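Local coordinates for nucleoside diphosphate kinase (Encephalitozoon cuniculi, PDB 3MPD), which probably transfers the gamma phosphate of ATP to nucleoside diphosphates by a ping-pong mechanism through a phosphohistidine intermediate, with magnesium as cofactor, at residues Pro60-Ser63 against Glu64-Asp68; Thr51-Ser54 against His55-Ser58; Arg24-Gln27 against Arg28-Lys32. All coordinates share one frame; numbering follows the deposited sequence.

Contact 1 of 3, residues Pro60-Ser63 against Glu64-Asp68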
ATOM      1  N   PRO A  60       3.170  19.752  25.934  1.00 37.25           N
ATOM      2  CA  PRO A  60       1.980  20.566  25.670  1.00 36.46           C
ATOM      3  C   PRO A  60       1.204  20.068  24.439  1.00 34.00           C
ATOM      4  O   PRO A  60       1.814  19.576  23.455  1.00 32.81           O
ATOM      5  CB  PRO A  60       2.535  21.975  25.445  1.00 37.20           C
ATOM      6  CG  PRO A  60       4.036  21.867  25.516  1.00 37.70           C
ATOM      7  CD  PRO A  60       4.399  20.552  26.090  1.00 38.10           C
ATOM      8  N   PHE A  61      -0.126  20.129  24.519  1.00 33.21           N
ATOM      9  CA  PHE A  61      -1.003  19.792  23.390  1.00 31.98           C
ATOM     10  C   PHE A  61      -0.964  18.314  22.955  1.00 31.16           C
ATOM     11  O   PHE A  61      -1.324  17.997  21.827  1.00 29.23           O
ATOM     12  CB  PHE A  61      -0.744  20.731  22.184  1.00 30.48           C
ATOM     13  CG  PHE A  61      -0.859  22.204  22.545  1.00 30.94           C
ATOM     14  CD1 PHE A  61      -2.111  22.809  22.672  1.00 32.58           C
ATOM     15  CD2 PHE A  61       0.279  22.960  22.809  1.00 29.35           C
ATOM     16  CE1 PHE A  61      -2.233  24.166  23.026  1.00 33.18           C
ATOM     17  CE2 PHE A  61       0.176  24.317  23.178  1.00 28.32           C
ATOM     18  CZ  PHE A  61      -1.086  24.919  23.282  1.00 32.66           C
ATOM     19  N   PHE A  62      -0.573  17.428  23.870  1.00 31.89           N
ATOM     20  CA  PHE A  62      -0.576  15.981  23.620  1.00 32.04           C
ATOM     21  C   PHE A  62      -1.939  15.473  23.119  1.00 32.33           C
ATOM     22  O   PHE A  62      -2.026  14.744  22.135  1.00 30.63           O
ATOM     23  CB  PHE A  62      -0.159  15.227  24.899  1.00 34.36           C
ATOM     24  CG  PHE A  62      -0.231  13.715  24.774  1.00 36.26           C
ATOM     25  CD1 PHE A  62       0.608  13.036  23.897  1.00 35.16           C
ATOM     26  CD2 PHE A  62      -1.114  12.981  25.570  1.00 40.71           C
ATOM     27  CE1 PHE A  62       0.555  11.630  23.792  1.00 37.67           C
ATOM     28  CE2 PHE A  62      -1.184  11.577  25.467  1.00 41.75           C
ATOM     29  CZ  PHE A  62      -0.348  10.907  24.572  1.00 38.07           C
ATOM     30  N   SER A  63      -3.000  15.852  23.823  1.00 35.00           N
ATOM     31  CA  SER A  63      -4.359  15.512  23.422  1.00 36.79           C
ATOM     32  C   SER A  63      -4.700  15.928  21.960  1.00 35.85           C
ATOM     33  O   SER A  63      -5.228  15.125  21.182  1.00 35.80           O
ATOM     34  CB  SER A  63      -5.340  16.123  24.420  1.00 40.55           C
ATOM     35  OG  SER A  63      -6.658  15.763  24.075  1.00 44.89           O
ATOM     36  N   GLU A  64      -4.401  17.178  21.603  1.00 35.15           N
ATOM     37  CA  GLU A  64      -4.597  17.664  20.245  1.00 34.76           C
ATOM     38  C   GLU A  64      -3.774  16.822  19.246  1.00 33.09           C
ATOM     39  O   GLU A  64      -4.312  16.432  18.231  1.00 33.09           O
ATOM     40  CB  GLU A  64      -4.243  19.150  20.116  1.00 34.39           C
ATOM     41  CG  GLU A  64      -5.245  20.152  20.742  1.00 37.53           C
ATOM     42  CD  GLU A  64      -5.145  20.286  22.267  1.00 39.01           C
ATOM     43  OE1 GLU A  64      -4.349  19.569  22.915  1.00 35.99           O
ATOM     44  OE2 GLU A  64      -5.884  21.129  22.827  1.00 43.53           O
ATOM     45  N   MET A  65      -2.504  16.518  19.555  1.00 32.19           N
ATOM     46  CA  MET A  65      -1.654  15.711  18.651  1.00 32.88           C
ATOM     47  C   MET A  65      -2.301  14.332  18.433  1.00 32.32           C
ATOM     48  O   MET A  65      -2.344  13.833  17.317  1.00 32.56           O
ATOM     49  CB  MET A  65      -0.204  15.553  19.172  1.00 32.85           C
ATOM     50  CG  MET A  65       0.564  16.861  19.444  1.00 36.24           C
ATOM     51  SD  MET A  65       2.396  16.752  19.653  1.00 43.51           S
ATOM     52  CE  MET A  65       2.666  16.431  21.405  1.00 39.79           C
ATOM     53  N   VAL A  66      -2.822  13.727  19.496  1.00 32.11           N
ATOM     54  CA  VAL A  66      -3.525  12.444  19.362  1.00 32.91           C
ATOM     55  C   VAL A  66      -4.814  12.588  18.514  1.00 35.32           C
ATOM     56  O   VAL A  66      -5.103  11.751  17.637  1.00 34.90           O
ATOM     57  CB  VAL A  66      -3.818  11.799  20.752  1.00 34.44           C
ATOM     58  CG1 VAL A  66      -4.760  10.590  20.623  1.00 34.27           C
ATOM     59  CG2 VAL A  66      -2.516  11.423  21.441  1.00 32.17           C
ATOM     60  N   GLU A  67      -5.567  13.652  18.772  1.00 41.12           N
ATOM     61  CA  GLU A  67      -6.828  13.919  18.081  1.00 43.23           C
ATOM     62  C   GLU A  67      -6.619  14.040  16.582  1.00 41.59           C
ATOM     63  O   GLU A  67      -7.398  13.482  15.805  1.00 41.59           O
ATOM     64  CB  GLU A  67      -7.436  15.218  18.595  1.00 45.52           C
ATOM     65  CG  GLU A  67      -8.911  15.138  18.995  1.00 51.99           C
ATOM     66  CD  GLU A  67      -9.118  14.472  20.357  1.00 58.66           C
ATOM     67  OE1 GLU A  67      -9.422  15.180  21.359  1.00 61.02           O
ATOM     68  OE2 GLU A  67      -8.971  13.227  20.417  1.00 60.09           O
ATOM     69  N   ASP A  68      -5.570  14.770  16.196  1.00 40.11           N
ATOM     70  CA  ASP A  68      -5.181  14.934  14.798  1.00 39.46           C
ATOM     71  C   ASP A  68      -4.939  13.587  14.106  1.00 37.84           C
ATOM     72  O   ASP A  68      -5.207  13.442  12.905  1.00 37.94           O
ATOM     73  CB  ASP A  68      -3.908  15.795  14.668  1.00 38.89           C
ATOM     74  CG  ASP A  68      -4.160  17.298  14.904  1.00 43.22           C
ATOM     75  OD1 ASP A  68      -5.331  17.763  14.840  1.00 46.47           O
ATOM     76  OD2 ASP A  68      -3.159  18.020  15.150  1.00 45.87           O
TER
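M65 turns back along the first turn of its helix and lays its side chain against the backbone that leads into it. Its CB sits 3.6 Å from F62 O, and CG comes closer to the chain, 3.2 Å from F61 O, the carbonyl that also accepts the backbone N-H of M65. CG is anti to the carbonyl carbon of M65 (chi1 -57°), which aims the chain toward the N-terminal end of the helix; it runs extended through CG to SD, and a bend at chi3 (-88°) then swings CE in beside P60 O at 3.8 Å, near F62 CA as well.

F61 is the N-cap residue, and its carbonyl opens the series of helical bonds: M65 N to F61 O, V66 N to F62 O and E67 N to S63 O, at 2.8 to 3.0 Å. On the solvent side, E64 bends at chi2 and sends its carboxylate back over the cap, OE1 lying 3.4 Å from F61 CA. The carboxylate meets the F61 ring at its edge by CD1, the two planes 72° apart.

On the inner side, V66 places CG2 over one face of the F62 ring, 4.0 Å from the centroid, a CH-pi contact displaced toward CE1 and CZ. The carboxylate of E67 leaves this turn for a salt bridge with R46.

The whole forms the cap and first turns of helix 62-69, at the surface of the chain. F62 packs on Y53 and L56, in the segment that follows helix 46-52, and M65 touches M59 in the loop between these two helices.

Contact 2 of 3, residues Thr51-Ser54 against His55-Ser58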
ATOM      1  N   THR A  51      -0.295   4.886  23.206  1.00 41.60           N
ATOM      2  CA  THR A  51       0.848   3.975  23.350  1.00 43.11           C
ATOM      3  C   THR A  51       1.959   4.337  22.359  1.00 41.13           C
ATOM      4  O   THR A  51       3.119   4.464  22.743  1.00 42.08           O
ATOM      5  CB  THR A  51       0.429   2.518  23.123  1.00 44.37           C
ATOM      6  OG1 THR A  51      -0.681   2.226  23.968  1.00 47.72           O
ATOM      7  CG2 THR A  51       1.588   1.550  23.417  1.00 46.87           C
ATOM      8  N   HIS A  52       1.592   4.482  21.084  1.00 39.98           N
ATOM      9  CA  HIS A  52       2.531   4.917  20.025  1.00 39.13           C
ATOM     10  C   HIS A  52       3.300   6.180  20.427  1.00 38.61           C
ATOM     11  O   HIS A  52       4.520   6.248  20.265  1.00 40.02           O
ATOM     12  CB  HIS A  52       1.795   5.135  18.696  1.00 37.94           C
ATOM     13  CG  HIS A  52       2.694   5.536  17.559  1.00 38.35           C
ATOM     14  ND1 HIS A  52       3.176   4.633  16.631  1.00 40.40           N
ATOM     15  CD2 HIS A  52       3.196   6.742  17.203  1.00 39.76           C
ATOM     16  CE1 HIS A  52       3.935   5.269  15.754  1.00 41.79           C
ATOM     17  NE2 HIS A  52       3.969   6.550  16.083  1.00 40.82           N
ATOM     18  N   TYR A  53       2.584   7.160  20.973  1.00 37.50           N
ATOM     19  CA  TYR A  53       3.191   8.439  21.344  1.00 37.77           C
ATOM     20  C   TYR A  53       3.406   8.624  22.859  1.00 38.88           C
ATOM     21  O   TYR A  53       3.416   9.766  23.336  1.00 38.77           O
ATOM     22  CB  TYR A  53       2.379   9.617  20.755  1.00 36.12           C
ATOM     23  CG  TYR A  53       2.448   9.738  19.232  1.00 38.35           C
ATOM     24  CD1 TYR A  53       3.650  10.086  18.577  1.00 40.31           C
ATOM     25  CD2 TYR A  53       1.316   9.493  18.440  1.00 40.62           C
ATOM     26  CE1 TYR A  53       3.721  10.200  17.158  1.00 41.49           C
ATOM     27  CE2 TYR A  53       1.376   9.605  17.019  1.00 41.97           C
ATOM     28  CZ  TYR A  53       2.576   9.958  16.396  1.00 43.01           C
ATOM     29  OH  TYR A  53       2.619  10.041  15.011  1.00 46.91           O
ATOM     30  N   SER A  54       3.613   7.524  23.598  1.00 40.84           N
ATOM     31  CA  SER A  54       3.771   7.584  25.068  1.00 43.63           C
ATOM     32  C   SER A  54       4.918   8.491  25.521  1.00 44.85           C
ATOM     33  O   SER A  54       4.816   9.172  26.548  1.00 45.30           O
ATOM     34  CB  SER A  54       3.918   6.186  25.680  1.00 46.47           C
ATOM     35  OG  SER A  54       5.015   5.507  25.099  1.00 49.02           O
ATOM     36  N   HIS A  55       5.993   8.518  24.733  1.00 45.28           N
ATOM     37  CA  HIS A  55       7.125   9.424  24.983  1.00 47.68           C
ATOM     38  C   HIS A  55       6.744  10.916  24.887  1.00 45.10           C
ATOM     39  O   HIS A  55       7.484  11.776  25.358  1.00 46.53           O
ATOM     40  CB  HIS A  55       8.324   9.091  24.064  1.00 49.96           C
ATOM     41  CG  HIS A  55       8.023   9.174  22.588  1.00 50.01           C
ATOM     42  ND1 HIS A  55       7.265   8.230  21.922  1.00 50.30           N
ATOM     43  CD2 HIS A  55       8.416  10.068  21.647  1.00 51.54           C
ATOM     44  CE1 HIS A  55       7.190   8.552  20.639  1.00 50.51           C
ATOM     45  NE2 HIS A  55       7.884   9.661  20.446  1.00 51.13           N
ATOM     46  N   LEU A  56       5.589  11.206  24.289  1.00 41.58           N
ATOM     47  CA  LEU A  56       5.111  12.580  24.162  1.00 40.26           C
ATOM     48  C   LEU A  56       4.075  12.951  25.221  1.00 40.63           C
ATOM     49  O   LEU A  56       3.630  14.091  25.236  1.00 40.48           O
ATOM     50  CB  LEU A  56       4.542  12.863  22.750  1.00 37.58           C
ATOM     51  CG  LEU A  56       5.371  12.524  21.496  1.00 38.29           C
ATOM     52  CD1 LEU A  56       4.656  12.961  20.202  1.00 37.20           C
ATOM     53  CD2 LEU A  56       6.772  13.132  21.554  1.00 39.19           C
ATOM     54  N   SER A  57       3.703  12.021  26.106  1.00 42.16           N
ATOM     55  CA  SER A  57       2.600  12.261  27.058  1.00 44.05           C
ATOM     56  C   SER A  57       2.737  13.511  27.961  1.00 45.86           C
ATOM     57  O   SER A  57       1.725  14.047  28.421  1.00 47.18           O
ATOM     58  CB  SER A  57       2.280  11.008  27.910  1.00 46.82           C
ATOM     59  OG  SER A  57       3.435  10.445  28.512  1.00 49.95           O
ATOM     60  N   SER A  58       3.970  13.978  28.192  1.00 46.79           N
ATOM     61  CA  SER A  58       4.230  15.148  29.048  1.00 49.07           C
ATOM     62  C   SER A  58       4.141  16.467  28.305  1.00 46.58           C
ATOM     63  O   SER A  58       4.018  17.532  28.914  1.00 48.68           O
ATOM     64  CB  SER A  58       5.620  15.052  29.674  1.00 51.99           C
ATOM     65  OG  SER A  58       5.667  13.988  30.596  1.00 56.16           O
TER
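Between Y53 and L56 the backbone leaves helix 46-52 through a short 3-10 turn, closed by L56 N donating to Y53 O at 2.8 Å and followed by S57 N to S54 O at 3.1 Å. S57 OG adds a second bond to S54 O, 2.7 Å long and in the carbonyl plane, because chi1 of 50° turns the hydroxyl back between its own N and carbonyl carbon. S54 does likewise one turn earlier: its OG and N reach T51 O from the same face, and K129 NZ of helix 124-134 is a further donor to that oxygen.

The side chains of Y53 and L56 run side by side in the same direction, L56 CD1 coming to 3.5 Å from Y53 CD1. H55 turns its ring back toward the helix end, where CE1 lies 3.5 Å from H52 O, near the plane of the ring.

H52 CD2 sits 3.2 Å above the centre of the Y53 ring, while ND1 of H52 is hydrogen-bonded to W134 NE1. One carbonyl of the last helical turn and one of the 3-10 turn thus each gain a hydroxyl donor. H52 stands just before this turn, its ring edge-to-face with H119, the histidine probably phosphorylated in catalysis.

Contact 3 of 3, residues Arg24-Gln27 against Arg28-Lys32; sequences RIIQ and RFEEK
I25 O lies at the edge of the F29 ring, in its plane, 3.4 Å from CD2; the side chains of the two residues touch only loosely, through F29 CE2 and I25 CG2. The R28 guanidinium is also met at its edge, by an in-plane water that accepts from NE at 2.7 Å and donates to R24 O. The water thus bridges the side chain of R28 to a carbonyl one turn back. A bend at chi2 (-67°) brings the arginine back alongside that carbonyl, with R28 CG 3.4 Å from R24 O; its NH2 reaches on to a salt bridge with D108.

Amide and carboxylate meet between Q27 and E31, their planes 81° apart. Q27 NE2 gives E31 OE1 a hydrogen bond of 3.1 Å that is nearly straight at the hydrogen (164°). The acceptor lies in the amide plane, but the donor stands above the carboxylate plane. Farther back, the two chains pack against each other, Q27 CG being 3.4 Å from E31 CD. This i to i+4 bridge spans the same turn as the backbone bond from E31 N to Q27 O, which is 2.9 Å long. Its neighbour, E30 N to I26 O, is equally short, whereas R28 N to I25 O is weak.

Helix 22-32 packs by F29 and I25 on the sheet, against I10 and I12 of strand 7-12, and by R28 on helix 105-109. F29 also meets W79 and L91 of helix 84-92. I26 packs on I26 of the second subunit, where E30 OE2 accepts from I22 N and E30 OE1 from S23 N of that subunit, so this helix joins the sheet to the dimer interface.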
ATOM      1  N   ARG A  24       3.026   9.135  -4.326  1.00 15.69           N
ATOM      2  CA  ARG A  24       4.216   9.987  -4.250  1.00 16.04           C
ATOM      3  C   ARG A  24       5.111   9.632  -3.058  1.00 16.15           C
ATOM      4  O   ARG A  24       6.330   9.727  -3.119  1.00 16.39           O
ATOM      5  CB  ARG A  24       3.809  11.480  -4.209  1.00 16.28           C
ATOM      6  CG  ARG A  24       3.566  12.018  -5.652  1.00 18.28           C
ATOM      7  CD  ARG A  24       2.857  13.378  -5.676  1.00 21.04           C
ATOM      8  NE  ARG A  24       1.430  13.297  -5.333  1.00 22.76           N
ATOM      9  CZ  ARG A  24       0.590  14.351  -5.342  1.00 26.59           C
ATOM     10  NH1 ARG A  24       1.036  15.572  -5.675  1.00 25.95           N
ATOM     11  NH2 ARG A  24      -0.699  14.197  -5.027  1.00 23.23           N
ATOM     12  N   ILE A  25       4.487   9.284  -1.953  1.00 15.97           N
ATOM     13  CA  ILE A  25       5.218   8.865  -0.754  1.00 16.03           C
ATOM     14  C   ILE A  25       5.853   7.461  -0.977  1.00 16.18           C
ATOM     15  O   ILE A  25       7.022   7.250  -0.711  1.00 17.51           O
ATOM     16  CB  ILE A  25       4.257   8.856   0.446  1.00 15.67           C
ATOM     17  CG1 ILE A  25       3.970  10.307   0.914  1.00 17.04           C
ATOM     18  CG2 ILE A  25       4.807   7.981   1.586  1.00 16.14           C
ATOM     19  CD1 ILE A  25       2.682  10.414   1.779  1.00 18.82           C
ATOM     20  N   ILE A  26       5.087   6.514  -1.465  1.00 14.88           N
ATOM     21  CA  ILE A  26       5.618   5.168  -1.666  1.00 16.17           C
ATOM     22  C   ILE A  26       6.769   5.178  -2.685  1.00 16.43           C
ATOM     23  O   ILE A  26       7.743   4.427  -2.540  1.00 17.79           O
ATOM     24  CB  ILE A  26       4.484   4.203  -2.078  1.00 15.80           C
ATOM     25  CG1 ILE A  26       3.538   3.984  -0.856  1.00 17.15           C
ATOM     26  CG2 ILE A  26       5.075   2.857  -2.609  1.00 16.83           C
ATOM     27  CD1 ILE A  26       2.349   3.043  -1.169  1.00 17.97           C
ATOM     28  N   GLN A  27       6.653   6.006  -3.721  1.00 15.82           N
ATOM     29  CA  GLN A  27       7.744   6.147  -4.699  1.00 16.63           C
ATOM     30  C   GLN A  27       9.095   6.431  -4.031  1.00 16.78           C
ATOM     31  O   GLN A  27      10.116   5.874  -4.467  1.00 17.28           O
ATOM     32  CB  GLN A  27       7.441   7.266  -5.720  1.00 16.27           C
ATOM     33  CG  GLN A  27       8.488   7.437  -6.836  1.00 19.12           C
ATOM     34  CD  GLN A  27       8.183   8.682  -7.767  1.00 25.88           C
ATOM     35  OE1 GLN A  27       7.052   9.127  -7.890  1.00 29.35           O
ATOM     36  NE2 GLN A  27       9.199   9.216  -8.376  1.00 27.55           N
ATOM     37  N   ARG A  28       9.117   7.301  -3.010  1.00 16.51           N
ATOM     38  CA  ARG A  28      10.403   7.678  -2.380  1.00 17.10           C
ATOM     39  C   ARG A  28      11.081   6.442  -1.777  1.00 16.37           C
ATOM     40  O   ARG A  28      12.293   6.275  -1.898  1.00 16.10           O
ATOM     41  CB  ARG A  28      10.267   8.748  -1.293  1.00 16.27           C
ATOM     42  CG  ARG A  28       9.397   9.975  -1.644  1.00 20.76           C
ATOM     43  CD  ARG A  28      10.056  10.780  -2.732  1.00 21.75           C
ATOM     44  NE  ARG A  28       9.329  12.030  -3.032  1.00 25.21           N
ATOM     45  CZ  ARG A  28       9.561  13.229  -2.494  1.00 21.72           C
ATOM     46  NH1 ARG A  28      10.477  13.395  -1.554  1.00 18.18           N
ATOM     47  NH2 ARG A  28       8.879  14.279  -2.937  1.00 20.16           N
ATOM     48  N   PHE A  29      10.289   5.600  -1.119  1.00 16.58           N
ATOM     49  CA  PHE A  29      10.813   4.410  -0.451  1.00 16.49           C
ATOM     50  C   PHE A  29      11.200   3.308  -1.434  1.00 17.36           C
ATOM     51  O   PHE A  29      12.234   2.618  -1.273  1.00 18.26           O
ATOM     52  CB  PHE A  29       9.796   3.892   0.576  1.00 16.91           C
ATOM     53  CG  PHE A  29       9.703   4.768   1.776  1.00 18.66           C
ATOM     54  CD1 PHE A  29      10.422   4.454   2.919  1.00 18.57           C
ATOM     55  CD2 PHE A  29       8.930   5.935   1.760  1.00 19.98           C
ATOM     56  CE1 PHE A  29      10.379   5.293   4.028  1.00 20.21           C
ATOM     57  CE2 PHE A  29       8.894   6.789   2.898  1.00 19.17           C
ATOM     58  CZ  PHE A  29       9.630   6.450   4.007  1.00 18.33           C
ATOM     59  N   GLU A  30      10.363   3.130  -2.441  1.00 17.32           N
ATOM     60  CA  GLU A  30      10.533   2.041  -3.394  1.00 17.35           C
ATOM     61  C   GLU A  30      11.728   2.367  -4.313  1.00 17.98           C
ATOM     62  O   GLU A  30      12.502   1.477  -4.668  1.00 17.58           O
ATOM     63  CB  GLU A  30       9.214   1.880  -4.196  1.00 18.52           C
ATOM     64  CG  GLU A  30       9.209   0.765  -5.231  1.00 18.27           C
ATOM     65  CD  GLU A  30       7.845   0.547  -5.907  1.00 21.10           C
ATOM     66  OE1 GLU A  30       7.135   1.533  -6.276  1.00 20.60           O
ATOM     67  OE2 GLU A  30       7.519  -0.638  -6.146  1.00 18.85           O
ATOM     68  N   GLU A  31      11.896   3.652  -4.682  1.00 17.42           N
ATOM     69  CA  GLU A  31      13.028   4.055  -5.561  1.00 18.38           C
ATOM     70  C   GLU A  31      14.351   4.062  -4.824  1.00 18.45           C
ATOM     71  O   GLU A  31      15.414   3.911  -5.454  1.00 18.65           O
ATOM     72  CB  GLU A  31      12.801   5.431  -6.235  1.00 17.89           C
ATOM     73  CG  GLU A  31      11.787   5.370  -7.336  1.00 17.39           C
ATOM     74  CD  GLU A  31      11.584   6.710  -8.061  1.00 19.57           C
ATOM     75  OE1 GLU A  31      11.824   7.832  -7.499  1.00 20.43           O
ATOM     76  OE2 GLU A  31      11.114   6.623  -9.203  1.00 21.47           O
ATOM     77  N   LYS A  32      14.293   4.226  -3.500  1.00 17.40           N
ATOM     78  CA  LYS A  32      15.493   4.176  -2.666  1.00 18.14           C
ATOM     79  C   LYS A  32      16.019   2.730  -2.465  1.00 19.28           C
ATOM     80  O   LYS A  32      17.174   2.540  -2.058  1.00 20.80           O
ATOM     81  CB  LYS A  32      15.222   4.820  -1.303  1.00 17.32           C
ATOM     82  CG  LYS A  32      16.461   4.941  -0.362  1.00 19.57           C
ATOM     83  CD  LYS A  32      17.648   5.727  -0.970  1.00 18.30           C
ATOM     84  CE  LYS A  32      18.601   6.201   0.143  1.00 18.37           C
ATOM     85  NZ  LYS A  32      19.783   6.953  -0.395  1.00 17.43           N
TER
HETATM   86  O   HOH W   1       7.584  11.367  -5.020  1.00 17.62           O

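How the contacts relate
From the N terminus, contact 3 comes first, within helix 22-32; the chain then runs through strand 35-42 and helix 46-52 to contact 2 and, one residue after it ends, to contact 1 at the start of helix 62-69. Each is formed by one continuous segment and closes only a helical turn or a tight turn, so the three stand in series, none enclosing or crossing another. Contacts 1 and 2 touch: M65 CE lies 4.2 Å from L56 CD1, joining helix 62-69 to the turn after helix 46-52. Contact 3 lies across the chain's centre, about 28 Å between centres from contact 2, and faces the second subunit.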